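Local coordinates for protein ECXA (Escherichia coli, PDB 4L63) that binds zinc and is probably a metallopeptidase of the metzincin type, cleaving peptide bonds at that metal, at residues L168-E173 with M199-N204; E8-I13 with L192-S197. One frame throughout, in Å; residues are numbered along the deposited sequence.

Interaction 1 of 2, residues L168-E173 with M199-N204. With ZN (zinc ion), chain G.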
# COMPACT_ATOMS: atom_id res chain seq x y z
N LEU A 168 -7.33 -19.53 -10.65
CA LEU A 168 -6.59 -18.39 -11.18
C LEU A 168 -6.56 -18.40 -12.70
O LEU A 168 -6.64 -19.46 -13.34
CB LEU A 168 -5.16 -18.36 -10.63
CG LEU A 168 -5.06 -18.26 -9.11
CD1 LEU A 168 -3.62 -18.10 -8.68
CD2 LEU A 168 -5.92 -17.11 -8.59
N LEU A 169 -6.45 -17.21 -13.28
CA LEU A 169 -6.30 -17.06 -14.72
C LEU A 169 -4.92 -16.47 -14.97
O LEU A 169 -4.04 -16.58 -14.11
CB LEU A 169 -7.42 -16.19 -15.29
CG LEU A 169 -8.82 -16.77 -15.08
CD1 LEU A 169 -9.90 -15.74 -15.35
CD2 LEU A 169 -9.05 -18.01 -15.94
N HIS A 170 -4.71 -15.85 -16.13
CA HIS A 170 -3.41 -15.24 -16.42
C HIS A 170 -3.34 -13.80 -15.96
O HIS A 170 -4.36 -13.13 -15.89
CB HIS A 170 -3.10 -15.31 -17.91
CG HIS A 170 -2.97 -16.70 -18.43
ND1 HIS A 170 -3.52 -17.09 -19.64
CD2 HIS A 170 -2.37 -17.79 -17.92
CE1 HIS A 170 -3.26 -18.37 -19.84
NE2 HIS A 170 -2.56 -18.82 -18.81
N ASN A 171 -2.12 -13.33 -15.72
CA ASN A 171 -1.89 -11.97 -15.19
C ASN A 171 -2.58 -10.88 -15.99
O ASN A 171 -3.02 -9.87 -15.42
CB ASN A 171 -0.39 -11.69 -15.09
CG ASN A 171 0.26 -11.45 -16.45
OD1 ASN A 171 0.22 -12.31 -17.33
ND2 ASN A 171 0.93 -10.30 -16.60
N ASN A 172 -2.69 -11.07 -17.30
CA ASN A 172 -3.19 -9.99 -18.16
C ASN A 172 -4.63 -10.20 -18.61
O ASN A 172 -5.07 -9.60 -19.61
CB ASN A 172 -2.28 -9.83 -19.38
CG ASN A 172 -2.08 -11.13 -20.15
OD1 ASN A 172 -2.79 -12.12 -19.93
ND2 ASN A 172 -1.12 -11.13 -21.08
N GLU A 173 -5.38 -11.03 -17.89
CA GLU A 173 -6.73 -11.37 -18.33
C GLU A 173 -7.84 -10.74 -17.49
O GLU A 173 -9.00 -11.15 -17.56
CB GLU A 173 -6.89 -12.89 -18.38
CG GLU A 173 -6.21 -13.49 -19.61
CD GLU A 173 -6.10 -15.00 -19.58
OE1 GLU A 173 -6.39 -15.61 -18.52
OE2 GLU A 173 -5.72 -15.58 -20.62
N MET A 199 1.68 -17.47 -12.91
CA MET A 199 0.51 -17.44 -13.79
C MET A 199 0.63 -16.37 -14.87
O MET A 199 -0.38 -15.95 -15.45
CB MET A 199 -0.77 -17.20 -12.99
CG MET A 199 -0.97 -18.18 -11.86
SD MET A 199 -0.96 -19.89 -12.46
CE MET A 199 -2.41 -19.91 -13.53
N LEU A 200 1.85 -15.92 -15.13
CA LEU A 200 2.12 -15.07 -16.29
C LEU A 200 1.55 -15.72 -17.54
O LEU A 200 1.61 -16.94 -17.69
CB LEU A 200 3.62 -14.83 -16.47
CG LEU A 200 4.30 -13.93 -15.44
CD1 LEU A 200 5.78 -13.75 -15.81
CD2 LEU A 200 3.59 -12.59 -15.32
N ASN A 201 0.97 -14.92 -18.42
CA ASN A 201 0.47 -15.42 -19.69
C ASN A 201 1.65 -15.86 -20.55
O ASN A 201 2.51 -15.05 -20.90
CB ASN A 201 -0.37 -14.36 -20.40
CG ASN A 201 -1.21 -14.93 -21.52
OD1 ASN A 201 -0.78 -15.84 -22.23
ND2 ASN A 201 -2.42 -14.39 -21.69
N GLY A 202 1.70 -17.15 -20.88
CA GLY A 202 2.83 -17.72 -21.60
C GLY A 202 2.92 -17.27 -23.04
O GLY A 202 3.95 -17.45 -23.70
N SER A 203 1.83 -16.69 -23.54
CA SER A 203 1.82 -16.11 -24.87
C SER A 203 2.61 -14.80 -24.91
O SER A 203 3.05 -14.36 -25.97
CB SER A 203 0.39 -15.86 -25.35
OG SER A 203 -0.32 -17.08 -25.51
N ASN A 204 2.79 -14.18 -23.75
CA ASN A 204 3.38 -12.85 -23.67
C ASN A 204 4.66 -12.78 -22.83
O ASN A 204 5.41 -11.81 -22.92
CB ASN A 204 2.35 -11.85 -23.14
CG ASN A 204 1.00 -11.98 -23.82
OD1 ASN A 204 0.08 -12.62 -23.30
ND2 ASN A 204 0.87 -11.37 -25.00
ZN ZN G . -2.28 -20.84 -18.41
O HOH W 1 -2.30 -23.00 -19.66
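H170 and N201 cross at about a right angle, the CA of N201 lying over one face of the imidazole in a CH-pi contact. It sits 4.2 Å from the ring centroid, offset toward the rim. At the rim, H170 NE2 ligates the zinc ion at 2.1 Å. H160 and H164 are the other protein ligands, all three belonging to an HExxHxxGxxH sequence, and a water lies 2.5 Å from the zinc.

Four hydrogen bonds cross the contact. The backbone N of N171 donates to M199 O, which also lies at the edge of the H170 ring, near its plane. N171 OD1 accepts from the backbone N of N201 at 2.9 Å, with an N-H...O angle of 159°. N172 OD1 takes N201 ND2 in its carbonyl plane, on a lone pair. From the same amide, N172 ND2 reaches N204 OD1, arriving well above that carbonyl plane. N201 OD1 accepts from S203 N in an Asx turn.

A type I turn from H170 to E173 brings the carboxylate back to H170. OE1 accepts from the backbone N of H170, and OE2 from ND1 at 2.8 Å, tilted 21° from the ring plane. Both oxygens are met from above the carboxylate plane.

L168 CD1 lies 4.1 Å from M199 CG. M199 CB packs on L169 O, and L200 CD2 on the amide of N171. M199 is consistent with the Met-turn methionine of metzincins.

With ND1 given to a carboxylate, NE2 is left for the metal. The bonds to E173 and zinc together fix the ring's rotation, and the carboxylate would probably make the imidazole a stronger ligand.

Interaction 2 of 2, residues E8-I13 with L192-S197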
# COMPACT_ATOMS: atom_id res chain seq x y z
N GLU A 8 2.79 -5.30 -13.31
CA GLU A 8 2.04 -6.13 -14.25
C GLU A 8 2.36 -7.62 -14.10
O GLU A 8 1.52 -8.47 -14.37
CB GLU A 8 2.29 -5.68 -15.69
CG GLU A 8 1.43 -6.41 -16.75
CD GLU A 8 -0.08 -6.28 -16.54
OE1 GLU A 8 -0.52 -5.32 -15.87
OE2 GLU A 8 -0.83 -7.13 -17.06
N GLU A 9 3.57 -7.93 -13.63
CA GLU A 9 3.96 -9.34 -13.43
C GLU A 9 3.60 -9.88 -12.04
O GLU A 9 3.77 -11.07 -11.78
CB GLU A 9 5.47 -9.50 -13.66
CG GLU A 9 5.90 -9.21 -15.09
CD GLU A 9 7.41 -9.31 -15.27
OE1 GLU A 9 8.05 -10.09 -14.54
OE2 GLU A 9 7.95 -8.59 -16.14
N LYS A 10 3.10 -9.00 -11.17
CA LYS A 10 2.65 -9.40 -9.83
C LYS A 10 1.13 -9.40 -9.74
O LYS A 10 0.58 -9.65 -8.66
CB LYS A 10 3.20 -8.46 -8.76
CG LYS A 10 4.68 -8.25 -8.78
CD LYS A 10 5.14 -7.46 -7.56
CE LYS A 10 4.67 -5.99 -7.57
NZ LYS A 10 5.30 -5.27 -6.38
N LYS A 11 0.47 -9.07 -10.84
CA LYS A 11 -0.99 -8.97 -10.88
C LYS A 11 -1.58 -10.35 -11.01
O LYS A 11 -1.15 -11.12 -11.86
CB LYS A 11 -1.44 -8.09 -12.06
CG LYS A 11 -2.94 -7.92 -12.18
CD LYS A 11 -3.28 -7.16 -13.47
CE LYS A 11 -2.98 -5.68 -13.34
NZ LYS A 11 -3.21 -4.95 -14.62
N VAL A 12 -2.58 -10.65 -10.19
CA VAL A 12 -3.18 -11.97 -10.14
C VAL A 12 -4.66 -11.86 -10.45
O VAL A 12 -5.35 -11.01 -9.87
CB VAL A 12 -2.98 -12.63 -8.75
CG1 VAL A 12 -3.70 -13.99 -8.67
CG2 VAL A 12 -1.49 -12.78 -8.46
N ILE A 13 -5.13 -12.70 -11.36
CA ILE A 13 -6.50 -12.64 -11.83
C ILE A 13 -7.24 -13.92 -11.46
O ILE A 13 -6.76 -15.01 -11.74
CB ILE A 13 -6.56 -12.45 -13.36
CG1 ILE A 13 -5.74 -11.22 -13.78
CG2 ILE A 13 -8.01 -12.38 -13.85
CD1 ILE A 13 -6.20 -9.92 -13.15
N LEU A 192 4.73 -4.78 -1.84
CA LEU A 192 5.72 -5.78 -1.38
C LEU A 192 6.44 -6.41 -2.57
O LEU A 192 5.80 -7.00 -3.45
CB LEU A 192 5.04 -6.86 -0.53
CG LEU A 192 4.47 -6.40 0.81
CD1 LEU A 192 3.66 -7.51 1.51
CD2 LEU A 192 5.56 -5.91 1.74
N ASN A 193 7.76 -6.27 -2.63
CA ASN A 193 8.51 -6.87 -3.73
C ASN A 193 8.46 -8.39 -3.62
O ASN A 193 8.32 -8.94 -2.52
CB ASN A 193 9.96 -6.38 -3.78
CG ASN A 193 10.67 -6.77 -5.08
OD1 ASN A 193 10.05 -6.81 -6.15
ND2 ASN A 193 11.96 -7.07 -4.98
N GLN A 194 8.55 -9.06 -4.76
CA GLN A 194 8.33 -10.50 -4.86
C GLN A 194 8.67 -10.97 -6.27
O GLN A 194 8.85 -10.16 -7.19
CB GLN A 194 6.88 -10.87 -4.52
CG GLN A 194 5.85 -10.03 -5.27
CD GLN A 194 4.42 -10.31 -4.85
OE1 GLN A 194 3.83 -11.33 -5.24
NE2 GLN A 194 3.87 -9.44 -4.01
N ALA A 195 8.74 -12.28 -6.46
CA ALA A 195 9.01 -12.86 -7.77
C ALA A 195 7.82 -12.66 -8.71
O ALA A 195 6.70 -12.45 -8.25
CB ALA A 195 9.32 -14.35 -7.64
N PRO A 196 8.06 -12.70 -10.03
CA PRO A 196 6.91 -12.71 -10.95
C PRO A 196 5.95 -13.87 -10.69
O PRO A 196 6.37 -14.94 -10.21
CB PRO A 196 7.56 -12.84 -12.34
CG PRO A 196 8.96 -13.35 -12.08
CD PRO A 196 9.35 -12.75 -10.75
N SER A 197 4.67 -13.65 -10.98
CA SER A 197 3.67 -14.70 -10.83
C SER A 197 3.99 -15.87 -11.76
O SER A 197 4.50 -15.68 -12.85
CB SER A 197 2.27 -14.15 -11.14
OG SER A 197 1.29 -15.17 -11.11
O HOH W 2 7.83 -5.77 -6.98
O HOH W 3 -0.73 -13.69 -12.52
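E9 O accepts from S197 N at 2.8 Å, the one backbone hydrogen bond between the segments. It is nearly straight, with an N-H...O angle of 175°. Beside it, the side chains of E9 and P196 lie side by side and point the same way, OE1 touching P196 CB. E9 OE2 forms a salt bridge with R210 NE.

K10 crosses to Q194, its CD 3.5 Å from Q194 CG. K10 NZ donates to R190 O and to a water 2.6 Å away, which in turn donates to N193 OD1. Its bond to L192 O is weak. That carbonyl is better served by Q194 NE2 at 3.2 Å, in the amide plane of Q194. NE2 also donates to N229 OD1.

S197 OG, anti to its backbone N (chi1 176°), bonds to D230 OD1 and accepts from M199 N. It also accepts from a second water, 2.9 Å away, which bridges it to K11 O.

Two irregular segments are thus tied together by backbone, lysine and water bonds. They join the lead-in to strand 12-16 with the loop before M199, consistent with the Met-turn region of a metzincin.

Interactions 1 and 2 have centres 11 Å apart and touch directly. Along the chain their segments alternate: 8-13, 168-173, 192-197, 199-204. The N-terminal segment 8-13, which leads into strand 12-16, borders both loops. L169 N probably bonds to I13 O, and N171 ND2 to E8 O. The two later segments belong to one loop, between strand 181-186 and helix 207-215. Helix 228-239 is packed against both contacts. Interaction 1 holds the third zinc histidine, following helix 146-165, which carries H160 and H164. Interaction 2 lies farther from the metal. The N-terminal segment thus ties the loop of the third zinc ligand to the probable Met-turn loop.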